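Local coordinates for reticulocyte binding protein (Streptococcus agalactiae COH1, PDB 3FAW), which probably hydrolyses the alpha-1,6 branch linkages of pullulan and related alpha-glucans as a cell-wall-anchored streptococcal pullulanase of the alpha-amylase type, at residues A[257-262]-A[309-314]; A[269-274]-A[302-307]; A[374-379]-A[449-454]; A[617-622]-A[671-676]; A[691-696]-A[776-781]. All coordinates share one frame; numbering follows the deposited sequence.

Interaction 1. Residues A[257-262]-A[309-314]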
# COMPACT_ATOMS: atom_id res chain seq x y z
N ALA A 257 -12.31 -11.06 11.52
CA ALA A 257 -11.59 -11.08 12.80
C ALA A 257 -12.53 -10.85 13.98
O ALA A 257 -13.58 -10.22 13.85
CB ALA A 257 -10.49 -10.04 12.80
N LYS A 258 -12.13 -11.38 15.14
CA LYS A 258 -12.77 -11.07 16.41
C LYS A 258 -11.70 -10.51 17.35
O LYS A 258 -11.12 -11.24 18.16
CB LYS A 258 -13.46 -12.31 16.99
CG LYS A 258 -14.55 -12.88 16.08
CD LYS A 258 -15.22 -14.10 16.71
CE LYS A 258 -16.16 -14.79 15.72
NZ LYS A 258 -15.44 -15.42 14.58
N ILE A 259 -11.45 -9.21 17.22
CA ILE A 259 -10.43 -8.52 18.01
C ILE A 259 -11.07 -8.00 19.29
O ILE A 259 -12.07 -7.28 19.25
CB ILE A 259 -9.82 -7.32 17.22
CG1 ILE A 259 -9.40 -7.73 15.81
CG2 ILE A 259 -8.63 -6.74 17.97
CD1 ILE A 259 -8.99 -6.57 14.93
N ALA A 260 -10.50 -8.37 20.44
CA ALA A 260 -11.04 -7.97 21.74
C ALA A 260 -10.93 -6.46 21.93
O ALA A 260 -9.87 -5.88 21.69
CB ALA A 260 -10.32 -8.69 22.87
N ASN A 261 -12.04 -5.83 22.33
CA ASN A 261 -12.08 -4.39 22.62
C ASN A 261 -11.58 -3.52 21.45
O ASN A 261 -10.86 -2.55 21.66
CB ASN A 261 -11.30 -4.06 23.89
CG ASN A 261 -11.88 -4.74 25.13
OD1 ASN A 261 -12.38 -4.07 26.03
ND2 ASN A 261 -11.83 -6.06 25.16
N PHE A 262 -11.97 -3.90 20.24
CA PHE A 262 -11.68 -3.12 19.03
C PHE A 262 -12.97 -2.45 18.57
O PHE A 262 -13.87 -3.11 18.05
CB PHE A 262 -11.12 -4.04 17.94
CG PHE A 262 -10.86 -3.34 16.63
CD1 PHE A 262 -9.77 -2.50 16.49
CD2 PHE A 262 -11.71 -3.53 15.54
CE1 PHE A 262 -9.53 -1.85 15.28
CE2 PHE A 262 -11.47 -2.89 14.33
CZ PHE A 262 -10.38 -2.04 14.20
N GLY A 309 1.42 -8.38 20.72
CA GLY A 309 0.19 -7.69 21.11
C GLY A 309 -0.47 -6.83 20.04
O GLY A 309 -1.45 -6.15 20.32
N VAL A 310 0.06 -6.87 18.82
CA VAL A 310 -0.52 -6.11 17.71
C VAL A 310 -1.92 -6.64 17.40
O VAL A 310 -2.22 -7.81 17.65
CB VAL A 310 0.36 -6.20 16.44
CG1 VAL A 310 1.73 -5.57 16.70
CG2 VAL A 310 0.51 -7.65 15.97
N THR A 311 -2.78 -5.77 16.87
CA THR A 311 -4.16 -6.14 16.55
C THR A 311 -4.28 -6.61 15.10
O THR A 311 -5.02 -7.56 14.81
CB THR A 311 -5.14 -4.97 16.77
OG1 THR A 311 -4.84 -3.90 15.86
CG2 THR A 311 -5.04 -4.46 18.21
N HIS A 312 -3.55 -5.94 14.20
CA HIS A 312 -3.61 -6.21 12.76
C HIS A 312 -2.23 -6.50 12.16
O HIS A 312 -1.25 -5.79 12.43
CB HIS A 312 -4.21 -5.00 12.03
CG HIS A 312 -5.66 -4.79 12.30
ND1 HIS A 312 -6.13 -4.23 13.46
CD2 HIS A 312 -6.76 -5.05 11.54
CE1 HIS A 312 -7.45 -4.16 13.42
NE2 HIS A 312 -7.86 -4.66 12.26
N ILE A 313 -2.15 -7.55 11.34
CA ILE A 313 -0.95 -7.85 10.58
C ILE A 313 -1.15 -7.36 9.14
O ILE A 313 -2.06 -7.81 8.44
CB ILE A 313 -0.64 -9.35 10.59
CG1 ILE A 313 -0.48 -9.84 12.04
CG2 ILE A 313 0.61 -9.66 9.78
CD1 ILE A 313 -0.39 -11.36 12.17
N GLN A 314 -0.33 -6.40 8.73
CA GLN A 314 -0.35 -5.87 7.37
C GLN A 314 0.67 -6.59 6.50
O GLN A 314 1.87 -6.62 6.82
CB GLN A 314 -0.05 -4.37 7.38
CG GLN A 314 -0.12 -3.71 6.01
CD GLN A 314 -0.03 -2.20 6.11
OE1 GLN A 314 -0.82 -1.56 6.80
NE2 GLN A 314 0.96 -1.62 5.41
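Ile259 and Phe262 make an apolar and aromatic contact with Thr311 and His312 at the start of strand 312-315, where the loop leading to strand 269-273 meets the parallel barrel. Segment 257-262 presents both side chains from a type II turn running from Ile259 to Phe262. The isoleucine branches divide the work: CG2 of Ile259 lies 4.1 Å from CB of Thr311, while CD1 of Ile259 comes within 3.2 Å of CE1 of His312, a tight approach oblique to the imidazole. With chi1 at 177°, the Phe262 ring is swung opposite its own backbone N, and one face receives CE1 of His312, which is 3.6 Å from CE1 of Phe262. The two rings form an oblique pair, with planes inclined at 57° and centroids 5.1 Å apart. Ile482 of strand 482-485 also touches both rings. Next to CE1 in the ring, ND1 of His312 and OG1 of Thr311 are hydrogen-bonded at 2.7 Å, in the ring plane. While the CE1-NE2 side of His312 packs against Ile259 and Phe262, its ND1 is thus held by a hydroxyl that also bonds Val269 N, which would fix the rotation of the imidazole.

Interaction 2. Residues A[269-274]-A[302-307]; sequences VIYEAH and LDYLQK. With CA (calcium ion), chain C.
Tyr271 on strand 269-273 meets Leu305 on helix 302-308 through a CH-pi contact, and the tyrosine can be followed outward from its backbone. Its CB points toward the helix, and chi1 of -174° places CG opposite the backbone N, extending the ring between strand and helix. CG of Tyr271 is 4.1 Å from CD2 of Leu305. Further out the same methyl comes closer: CD2 of Leu305 is 3.3 Å from CE2 of Tyr271, and CZ of Tyr271 is 3.5 Å from the same methyl. This methyl sits over one face of the ring, 3.5 Å from the centroid and 23° off the normal, displaced toward the rim; CD1 of Leu305 is more distant, at 4.2 Å from CE2 of Tyr271. At the tip, OH of Tyr271 lies 4.3 Å from CE2 of Tyr304, near the plane of that second ring. The hydroxyl is hydrogen-bonded to Ser619 and Glu622, and Tyr304 OH also reaches Glu622, so one carboxylate joins both phenols. The Lys307 carbonyl O binds a calcium ion at 2.3 Å, together with four waters, one of which donates to Gln306 O. The contact lies where helix 302-308 packs on the outside of the barrel: strand 269-273 runs between strands 312-315 and 614-618, and Leu305 also touches Ile313 of the next strand.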
# COMPACT_ATOMS: atom_id res chain seq x y z
N VAL A 269 -3.58 -1.44 16.21
CA VAL A 269 -2.12 -1.42 16.31
C VAL A 269 -1.59 -2.31 15.18
O VAL A 269 -1.60 -3.53 15.29
CB VAL A 269 -1.63 -1.91 17.68
CG1 VAL A 269 -0.11 -1.85 17.76
CG2 VAL A 269 -2.27 -1.09 18.79
N ILE A 270 -1.13 -1.67 14.11
CA ILE A 270 -0.83 -2.37 12.85
C ILE A 270 0.65 -2.76 12.78
O ILE A 270 1.53 -1.98 13.14
CB ILE A 270 -1.21 -1.49 11.62
CG1 ILE A 270 -2.72 -1.20 11.64
CG2 ILE A 270 -0.81 -2.17 10.31
CD1 ILE A 270 -3.18 -0.22 10.56
N TYR A 271 0.90 -3.98 12.31
CA TYR A 271 2.24 -4.54 12.19
C TYR A 271 2.51 -4.88 10.72
O TYR A 271 1.84 -5.75 10.16
CB TYR A 271 2.34 -5.80 13.06
CG TYR A 271 3.72 -6.41 13.15
CD1 TYR A 271 4.66 -5.94 14.06
CD2 TYR A 271 4.08 -7.49 12.34
CE1 TYR A 271 5.93 -6.51 14.15
CE2 TYR A 271 5.34 -8.07 12.42
CZ TYR A 271 6.26 -7.58 13.33
OH TYR A 271 7.51 -8.15 13.40
N GLU A 272 3.47 -4.19 10.10
CA GLU A 272 3.75 -4.34 8.67
C GLU A 272 4.86 -5.35 8.37
O GLU A 272 6.04 -5.09 8.64
CB GLU A 272 4.11 -2.99 8.04
CG GLU A 272 4.21 -3.02 6.50
CD GLU A 272 5.03 -1.89 5.91
OE1 GLU A 272 6.00 -1.44 6.56
OE2 GLU A 272 4.71 -1.44 4.79
N ALA A 273 4.48 -6.48 7.77
CA ALA A 273 5.42 -7.55 7.41
C ALA A 273 5.32 -8.00 5.94
O ALA A 273 4.24 -7.99 5.34
CB ALA A 273 5.22 -8.76 8.33
N HIS A 274 6.46 -8.38 5.38
CA HIS A 274 6.56 -9.04 4.08
C HIS A 274 6.63 -10.56 4.32
O HIS A 274 7.36 -11.02 5.20
CB HIS A 274 7.83 -8.53 3.38
CG HIS A 274 7.96 -8.94 1.95
ND1 HIS A 274 8.37 -10.19 1.56
CD2 HIS A 274 7.80 -8.23 0.81
CE1 HIS A 274 8.42 -10.25 0.24
NE2 HIS A 274 8.08 -9.07 -0.24
N LEU A 302 3.07 -16.94 14.18
CA LEU A 302 2.00 -16.04 14.64
C LEU A 302 1.92 -15.91 16.16
O LEU A 302 1.45 -14.88 16.67
CB LEU A 302 0.63 -16.49 14.09
CG LEU A 302 0.43 -16.44 12.58
CD1 LEU A 302 -0.94 -17.05 12.19
CD2 LEU A 302 0.55 -15.01 12.04
N ASP A 303 2.34 -16.94 16.88
CA ASP A 303 2.40 -16.90 18.35
C ASP A 303 3.24 -15.72 18.83
O ASP A 303 2.86 -15.02 19.77
CB ASP A 303 2.95 -18.22 18.91
CG ASP A 303 1.90 -19.34 18.95
OD1 ASP A 303 0.76 -19.14 18.49
OD2 ASP A 303 2.23 -20.43 19.47
N TYR A 304 4.38 -15.49 18.18
CA TYR A 304 5.24 -14.33 18.46
C TYR A 304 4.47 -13.01 18.36
O TYR A 304 4.59 -12.14 19.23
CB TYR A 304 6.42 -14.29 17.48
CG TYR A 304 7.25 -13.02 17.55
CD1 TYR A 304 8.26 -12.88 18.50
CD2 TYR A 304 7.02 -11.97 16.66
CE1 TYR A 304 9.02 -11.72 18.57
CE2 TYR A 304 7.78 -10.80 16.72
CZ TYR A 304 8.78 -10.69 17.68
OH TYR A 304 9.55 -9.55 17.76
N LEU A 305 3.69 -12.86 17.29
CA LEU A 305 2.92 -11.65 17.05
C LEU A 305 1.71 -11.55 17.98
O LEU A 305 1.35 -10.46 18.42
CB LEU A 305 2.47 -11.57 15.59
CG LEU A 305 3.59 -11.43 14.55
CD1 LEU A 305 3.02 -11.47 13.14
CD2 LEU A 305 4.39 -10.15 14.76
N GLN A 306 1.10 -12.69 18.29
CA GLN A 306 0.03 -12.73 19.30
C GLN A 306 0.55 -12.23 20.64
O GLN A 306 -0.09 -11.41 21.30
CB GLN A 306 -0.54 -14.15 19.45
CG GLN A 306 -1.71 -14.25 20.41
CD GLN A 306 -2.26 -15.66 20.56
OE1 GLN A 306 -1.60 -16.65 20.20
NE2 GLN A 306 -3.48 -15.77 21.09
N LYS A 307 1.72 -12.72 21.05
CA LYS A 307 2.36 -12.28 22.29
C LYS A 307 2.78 -10.81 22.21
O LYS A 307 2.57 -10.06 23.16
CB LYS A 307 3.58 -13.14 22.60
CG LYS A 307 3.26 -14.59 22.98
CD LYS A 307 4.53 -15.44 22.97
CE LYS A 307 4.27 -16.87 23.47
NZ LYS A 307 3.56 -17.71 22.46
CA CA C . 1.58 -9.52 25.19
O HOH W 1 -0.35 -9.94 23.85
O HOH W 2 3.93 -9.80 25.77
O HOH W 3 -0.09 -8.11 26.18
O HOH W 4 1.98 -7.04 24.46

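Interaction 3. Residues A[374-379]-A[449-454]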
# COMPACT_ATOMS: atom_id res chain seq x y z
N GLN A 374 -6.00 -20.10 4.85
CA GLN A 374 -5.59 -20.83 6.04
C GLN A 374 -4.75 -19.95 6.98
O GLN A 374 -4.98 -19.94 8.19
CB GLN A 374 -4.80 -22.09 5.66
CG GLN A 374 -4.44 -23.01 6.84
CD GLN A 374 -5.65 -23.64 7.50
OE1 GLN A 374 -5.88 -23.47 8.70
NE2 GLN A 374 -6.44 -24.36 6.72
N LEU A 375 -3.79 -19.23 6.41
CA LEU A 375 -3.02 -18.25 7.17
C LEU A 375 -3.94 -17.22 7.85
O LEU A 375 -3.74 -16.89 9.01
CB LEU A 375 -2.02 -17.52 6.25
CG LEU A 375 -1.28 -16.32 6.85
CD1 LEU A 375 -0.47 -16.75 8.07
CD2 LEU A 375 -0.38 -15.66 5.80
N ILE A 376 -4.94 -16.73 7.11
CA ILE A 376 -5.86 -15.71 7.63
C ILE A 376 -6.76 -16.28 8.74
O ILE A 376 -7.02 -15.61 9.73
CB ILE A 376 -6.70 -15.09 6.49
CG1 ILE A 376 -5.82 -14.19 5.62
CG2 ILE A 376 -7.86 -14.27 7.05
CD1 ILE A 376 -6.50 -13.65 4.36
N HIS A 377 -7.19 -17.52 8.57
CA HIS A 377 -7.93 -18.26 9.60
C HIS A 377 -7.05 -18.47 10.85
O HIS A 377 -7.54 -18.36 11.97
CB HIS A 377 -8.41 -19.61 9.05
CG HIS A 377 -9.47 -20.27 9.87
ND1 HIS A 377 -10.72 -19.73 10.05
CD2 HIS A 377 -9.48 -21.46 10.53
CE1 HIS A 377 -11.45 -20.54 10.80
NE2 HIS A 377 -10.72 -21.60 11.10
N ASP A 378 -5.77 -18.76 10.64
CA ASP A 378 -4.80 -18.90 11.74
C ASP A 378 -4.53 -17.56 12.45
O ASP A 378 -4.31 -17.52 13.66
CB ASP A 378 -3.48 -19.50 11.24
CG ASP A 378 -3.64 -20.91 10.67
OD1 ASP A 378 -4.73 -21.51 10.80
OD2 ASP A 378 -2.67 -21.42 10.06
N ILE A 379 -4.54 -16.45 11.71
CA ILE A 379 -4.44 -15.12 12.31
C ILE A 379 -5.68 -14.81 13.16
O ILE A 379 -5.56 -14.36 14.30
CB ILE A 379 -4.27 -14.02 11.23
CG1 ILE A 379 -2.89 -14.14 10.56
CG2 ILE A 379 -4.42 -12.63 11.84
CD1 ILE A 379 -2.68 -13.21 9.36
N PHE A 449 -11.69 -13.76 1.12
CA PHE A 449 -10.59 -14.04 2.06
C PHE A 449 -10.84 -13.53 3.50
O PHE A 449 -10.02 -13.74 4.38
CB PHE A 449 -9.27 -13.51 1.50
CG PHE A 449 -8.79 -14.24 0.27
CD1 PHE A 449 -8.04 -15.40 0.38
CD2 PHE A 449 -9.11 -13.77 -1.00
CE1 PHE A 449 -7.60 -16.08 -0.75
CE2 PHE A 449 -8.68 -14.44 -2.14
CZ PHE A 449 -7.92 -15.60 -2.02
N LYS A 450 -11.99 -12.88 3.71
CA LYS A 450 -12.37 -12.29 5.01
C LYS A 450 -11.32 -11.32 5.55
O LYS A 450 -10.93 -11.37 6.72
CB LYS A 450 -12.70 -13.38 6.04
CG LYS A 450 -13.77 -14.37 5.60
CD LYS A 450 -15.10 -13.71 5.29
CE LYS A 450 -16.15 -14.75 4.91
NZ LYS A 450 -17.18 -14.22 3.99
N VAL A 451 -10.88 -10.42 4.67
CA VAL A 451 -9.85 -9.44 5.00
C VAL A 451 -10.45 -8.33 5.89
O VAL A 451 -11.59 -7.91 5.70
CB VAL A 451 -9.23 -8.84 3.72
CG1 VAL A 451 -8.29 -7.69 4.04
CG2 VAL A 451 -8.50 -9.93 2.95
N ASP A 452 -9.66 -7.89 6.87
CA ASP A 452 -10.16 -6.96 7.89
C ASP A 452 -9.79 -5.51 7.61
O ASP A 452 -10.28 -4.61 8.29
CB ASP A 452 -9.63 -7.39 9.25
CG ASP A 452 -9.97 -8.82 9.57
OD1 ASP A 452 -11.15 -9.10 9.84
OD2 ASP A 452 -9.05 -9.66 9.52
N GLY A 453 -8.95 -5.28 6.61
CA GLY A 453 -8.56 -3.93 6.23
C GLY A 453 -7.67 -3.90 5.01
O GLY A 453 -7.21 -4.95 4.55
N PHE A 454 -7.41 -2.70 4.50
CA PHE A 454 -6.57 -2.51 3.32
C PHE A 454 -5.66 -1.30 3.48
O PHE A 454 -6.06 -0.29 4.09
CB PHE A 454 -7.45 -2.31 2.07
CG PHE A 454 -8.25 -3.52 1.69
CD1 PHE A 454 -7.71 -4.51 0.89
CD2 PHE A 454 -9.55 -3.67 2.15
CE1 PHE A 454 -8.45 -5.63 0.54
CE2 PHE A 454 -10.29 -4.79 1.82
CZ PHE A 454 -9.74 -5.77 1.02
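Ile376, on helix 367-381, packs both of its branches against the backbone at the C-terminal end of helix 432-449, where segment 449-454 begins, meeting Phe449 with further reach to Val451. Its torsions explain the grip. With chi1 at -71°, CG2 lies opposite the backbone N and CG1 opposite the carbonyl carbon; chi2 of 173° then stretches the longer branch straight out. The two methyl ends straddle a single backbone atom: CG2 of Ile376 is 3.5 Å from the carbonyl O of Phe449, and CD1 of Ile376 is at the same distance from that oxygen. CD1 also lies 4.0 Å from CB of Phe449 and makes a looser approach, 4.5 Å, to CG2 of Val451. Phe449 contributes its carbonyl O and CB, and Ile376 and Phe449 cross at roughly a right angle. In Phe449 chi1 of -67° sets CG beside the backbone N, and its side chain also touches Ile369, Leu372 and Lys373 of helix 367-381. Lys450, which leaves helical geometry with positive phi, sends its ammonium group away from helix 367-381 to Ser447 O. Farther along, both carboxylate oxygens of Asp452 are engaged, OD2 by His380 NE2 and Val386 N, OD1 by Ala257 N. The arrangement belongs to the beta/alpha barrel: helix 367-381 covers the outside, and helix 432-449 turns through the 450-452 loop into the barrel strand 453-456.

Interaction 4. Residues A[617-622]-A[671-676]; sequences IHSGQE and NHFDWA
Phe673 carries this contact, its ring edge meeting Ser619, Gly620 and Glu622. Ahead of it, His672 is the first residue to leave the preceding helix, and its ND1 makes a weak bond to Phe673 O. In Phe673 itself, chi1 of -173° directs the ring toward the opposite segment. CD1 of Phe673 lies 3.5 Å from OG of Ser619, which approaches obliquely. Near the ring plane, N of Gly620 is 3.8 Å from CE1 of Phe673, and OE2 of Glu622 is 3.6 Å from CZ of Phe673. The carboxylate is inclined 42° to the ring; its OE1 accepts from Gly620 N at 2.8 Å, while OE2 is already bound by Tyr271 and Tyr304. Asp674 then serves as N-cap, OD1 taking Ala677 N, and Trp675 begins the helix with one face beneath CD2 of Phe673. Segment 617-622 reverses in a type II turn from His618 to Gln621, in the loop at the C-terminal end of 614-618, the eighth strand of the (beta/alpha)8 barrel of the alpha-amylase family.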
# COMPACT_ATOMS: atom_id res chain seq x y z
N ILE A 617 3.46 0.01 13.39
CA ILE A 617 4.79 -0.51 13.70
C ILE A 617 5.33 -1.30 12.51
O ILE A 617 4.65 -2.18 11.98
CB ILE A 617 4.75 -1.43 14.95
CG1 ILE A 617 4.29 -0.66 16.19
CG2 ILE A 617 6.12 -2.07 15.20
CD1 ILE A 617 5.24 0.44 16.64
N HIS A 618 6.55 -0.98 12.08
CA HIS A 618 7.23 -1.75 11.04
C HIS A 618 7.77 -3.05 11.62
O HIS A 618 8.34 -3.05 12.70
CB HIS A 618 8.38 -0.92 10.45
CG HIS A 618 9.21 -1.65 9.44
ND1 HIS A 618 10.55 -1.87 9.37
CD2 HIS A 618 8.67 -2.24 8.31
CE1 HIS A 618 10.78 -2.59 8.22
NE2 HIS A 618 9.64 -2.80 7.61
N SER A 619 7.61 -4.16 10.90
CA SER A 619 8.15 -5.43 11.36
C SER A 619 9.65 -5.30 11.60
O SER A 619 10.39 -4.91 10.70
CB SER A 619 7.87 -6.56 10.37
OG SER A 619 8.42 -7.79 10.81
N GLY A 620 10.07 -5.60 12.82
CA GLY A 620 11.47 -5.46 13.22
C GLY A 620 11.75 -4.19 14.00
O GLY A 620 12.81 -4.06 14.63
N GLN A 621 10.83 -3.23 13.94
CA GLN A 621 10.93 -2.00 14.72
C GLN A 621 10.95 -2.31 16.22
O GLN A 621 11.53 -1.57 17.01
CB GLN A 621 9.78 -1.05 14.37
CG GLN A 621 9.89 0.37 14.94
CD GLN A 621 8.70 1.23 14.57
OE1 GLN A 621 8.16 1.13 13.47
NE2 GLN A 621 8.27 2.09 15.49
N GLU A 622 10.30 -3.41 16.59
CA GLU A 622 10.26 -3.85 17.99
C GLU A 622 11.61 -4.32 18.56
O GLU A 622 11.81 -4.23 19.76
CB GLU A 622 9.19 -4.95 18.21
CG GLU A 622 9.53 -6.35 17.67
CD GLU A 622 9.11 -6.56 16.22
OE1 GLU A 622 9.07 -5.59 15.44
OE2 GLU A 622 8.83 -7.73 15.87
N ASN A 671 17.14 -8.60 3.79
CA ASN A 671 15.70 -8.42 4.06
C ASN A 671 15.08 -9.31 5.14
O ASN A 671 13.94 -9.07 5.54
CB ASN A 671 14.90 -8.57 2.76
CG ASN A 671 14.88 -7.31 1.93
OD1 ASN A 671 14.55 -6.19 2.56
ND2 ASN A 671 15.16 -7.33 0.73
N HIS A 672 15.80 -10.33 5.61
CA HIS A 672 15.22 -11.29 6.55
C HIS A 672 14.96 -10.70 7.94
O HIS A 672 15.70 -9.84 8.42
CB HIS A 672 16.06 -12.58 6.65
CG HIS A 672 17.34 -12.42 7.43
ND1 HIS A 672 17.44 -12.72 8.77
CD2 HIS A 672 18.57 -12.01 7.04
CE1 HIS A 672 18.67 -12.49 9.18
NE2 HIS A 672 19.38 -12.06 8.15
N PHE A 673 13.88 -11.17 8.57
CA PHE A 673 13.61 -10.89 9.97
C PHE A 673 14.63 -11.70 10.77
O PHE A 673 14.75 -12.91 10.57
CB PHE A 673 12.17 -11.28 10.31
CG PHE A 673 11.73 -10.90 11.70
CD1 PHE A 673 11.13 -9.66 11.93
CD2 PHE A 673 11.86 -11.78 12.76
CE1 PHE A 673 10.70 -9.31 13.21
CE2 PHE A 673 11.43 -11.44 14.04
CZ PHE A 673 10.86 -10.21 14.27
N ASP A 674 15.37 -11.03 11.65
CA ASP A 674 16.40 -11.65 12.49
C ASP A 674 15.76 -12.22 13.75
O ASP A 674 15.50 -11.49 14.70
CB ASP A 674 17.47 -10.62 12.84
CG ASP A 674 18.68 -11.22 13.54
OD1 ASP A 674 18.59 -12.32 14.14
OD2 ASP A 674 19.74 -10.56 13.49
N TRP A 675 15.49 -13.53 13.75
CA TRP A 675 14.77 -14.16 14.86
C TRP A 675 15.60 -14.28 16.14
O TRP A 675 15.06 -14.16 17.25
CB TRP A 675 14.22 -15.53 14.44
CG TRP A 675 12.99 -15.37 13.64
CD1 TRP A 675 12.88 -15.41 12.28
CD2 TRP A 675 11.68 -15.08 14.13
NE1 TRP A 675 11.59 -15.19 11.90
CE2 TRP A 675 10.82 -14.98 13.02
CE3 TRP A 675 11.14 -14.90 15.42
CZ2 TRP A 675 9.46 -14.71 13.14
CZ3 TRP A 675 9.79 -14.63 15.54
CH2 TRP A 675 8.96 -14.54 14.41
N ALA A 676 16.90 -14.51 15.99
CA ALA A 676 17.82 -14.54 17.12
C ALA A 676 17.83 -13.19 17.83
O ALA A 676 17.68 -13.11 19.06
CB ALA A 676 19.22 -14.91 16.67

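Interaction 5. Residues A[691-696]-A[776-781]; sequences QAYTAG and VIVDAD
The Tyr693 ring meets segment 776-781 along its edge: the carbonyl O of Asp779 lies in the ring plane, Asp781 O is near that plane, and CG1 of Val778 and Ala780 O approach obliquely. This is a helix-to-sheet contact, joining helix 685-703 to strand 775-778 at the border of the antiparallel C-terminal sheet, which here carries a classic beta bulge, Ile777 and Val778 both facing Val810. CG of Tyr693 is anti to the backbone N (chi1 -156°), which sends the phenol out from the helix to the strand end. CG1 of Val778 packs 3.2 Å from OH of Tyr693, while CD1 of Tyr693 is 3.8 Å from O of Asp781. Beyond the strand, Asp779 forms an Asx turn, its OD1 accepting from Asp781 N at 2.8 Å and also from Gln782 N; OD2 takes Arg792 N. Asp781 forms a salt bridge with Lys689, on the same helix as Tyr693. The tyrosine OH donates to Asp779 O at 2.6 Å, with a C=O...donor angle of 158° and a tilt of 22° from the carbonyl plane.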
# COMPACT_ATOMS: atom_id res chain seq x y z
N GLN A 691 12.70 -5.42 22.47
CA GLN A 691 11.46 -6.05 22.00
C GLN A 691 10.48 -6.28 23.16
O GLN A 691 9.26 -6.11 22.98
CB GLN A 691 11.75 -7.33 21.19
CG GLN A 691 11.56 -8.65 21.90
CD GLN A 691 10.11 -9.09 21.97
OE1 GLN A 691 9.39 -9.10 20.97
NE2 GLN A 691 9.69 -9.49 23.16
N ALA A 692 11.00 -6.64 24.33
CA ALA A 692 10.18 -6.78 25.54
C ALA A 692 9.65 -5.41 25.98
O ALA A 692 8.53 -5.31 26.49
CB ALA A 692 10.99 -7.43 26.67
N TYR A 693 10.45 -4.37 25.78
CA TYR A 693 10.03 -3.00 26.05
C TYR A 693 8.86 -2.61 25.14
O TYR A 693 7.85 -2.08 25.61
CB TYR A 693 11.22 -2.04 25.85
CG TYR A 693 11.13 -0.73 26.60
CD1 TYR A 693 11.42 -0.66 27.96
CD2 TYR A 693 10.79 0.45 25.94
CE1 TYR A 693 11.36 0.54 28.65
CE2 TYR A 693 10.72 1.66 26.63
CZ TYR A 693 11.00 1.70 27.98
OH TYR A 693 10.94 2.90 28.66
N THR A 694 8.99 -2.90 23.85
CA THR A 694 7.96 -2.60 22.86
C THR A 694 6.67 -3.39 23.10
O THR A 694 5.57 -2.85 22.98
CB THR A 694 8.47 -2.84 21.43
OG1 THR A 694 9.68 -2.09 21.22
CG2 THR A 694 7.44 -2.42 20.38
N ALA A 695 6.81 -4.68 23.44
CA ALA A 695 5.67 -5.53 23.79
C ALA A 695 4.87 -4.96 24.97
O ALA A 695 3.64 -4.97 24.95
CB ALA A 695 6.14 -6.94 24.11
N GLY A 696 5.57 -4.47 25.99
CA GLY A 696 4.94 -3.84 27.15
C GLY A 696 4.27 -2.51 26.86
O GLY A 696 3.27 -2.16 27.50
N VAL A 776 4.96 4.24 39.02
CA VAL A 776 5.74 4.16 37.78
C VAL A 776 5.50 2.82 37.09
O VAL A 776 5.82 1.77 37.66
CB VAL A 776 7.26 4.31 38.05
CG1 VAL A 776 8.04 4.29 36.73
CG2 VAL A 776 7.54 5.59 38.83
N ILE A 777 4.94 2.86 35.88
CA ILE A 777 4.69 1.63 35.11
C ILE A 777 5.62 1.46 33.89
O ILE A 777 5.75 0.36 33.34
CB ILE A 777 3.21 1.49 34.70
CG1 ILE A 777 2.77 2.62 33.76
CG2 ILE A 777 2.33 1.45 35.95
CD1 ILE A 777 1.44 2.35 33.10
N VAL A 778 6.26 2.55 33.47
CA VAL A 778 7.34 2.49 32.47
C VAL A 778 8.56 3.22 33.02
O VAL A 778 8.44 4.36 33.49
CB VAL A 778 6.92 3.11 31.11
CG1 VAL A 778 8.08 3.08 30.12
CG2 VAL A 778 5.71 2.40 30.55
N ASP A 779 9.72 2.58 32.96
CA ASP A 779 10.97 3.22 33.36
C ASP A 779 12.05 2.96 32.29
O ASP A 779 11.71 2.62 31.16
CB ASP A 779 11.39 2.78 34.78
CG ASP A 779 11.96 1.37 34.84
OD1 ASP A 779 11.95 0.65 33.82
OD2 ASP A 779 12.44 0.99 35.93
N ALA A 780 13.32 3.13 32.65
CA ALA A 780 14.42 2.96 31.70
C ALA A 780 14.62 1.50 31.25
O ALA A 780 15.14 1.26 30.15
CB ALA A 780 15.71 3.50 32.29
N ASP A 781 14.20 0.55 32.08
CA ASP A 781 14.46 -0.88 31.83
C ASP A 781 13.25 -1.67 31.31
O ASP A 781 13.42 -2.63 30.56
CB ASP A 781 14.95 -1.55 33.11
CG ASP A 781 16.34 -1.09 33.52
OD1 ASP A 781 17.15 -0.74 32.63
OD2 ASP A 781 16.61 -1.09 34.73

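Interactions 1 to 4 all reach the eight-stranded parallel barrel, whereas interaction 5 joins helix 685-703 to the C-terminal antiparallel sheet. Along the chain, interaction 2 falls within the span between the two segments of interaction 1, and interactions 3, 4 and 5 follow in series. Interactions 1 and 2 are centred about 10 Å apart and use neighbouring strands 269-273 and 312-315; interactions 2 and 4 are equally close, on neighbouring strands 269-273 and 614-618. Interactions 3 and 5 lie about 30 Å apart between centres. Interaction 4 touches interaction 5 where Glu622 O packs against Gln691 and Thr694; helix 685-703 thus contacts both the barrel's last loop and the C-terminal sheet, joining the two domains.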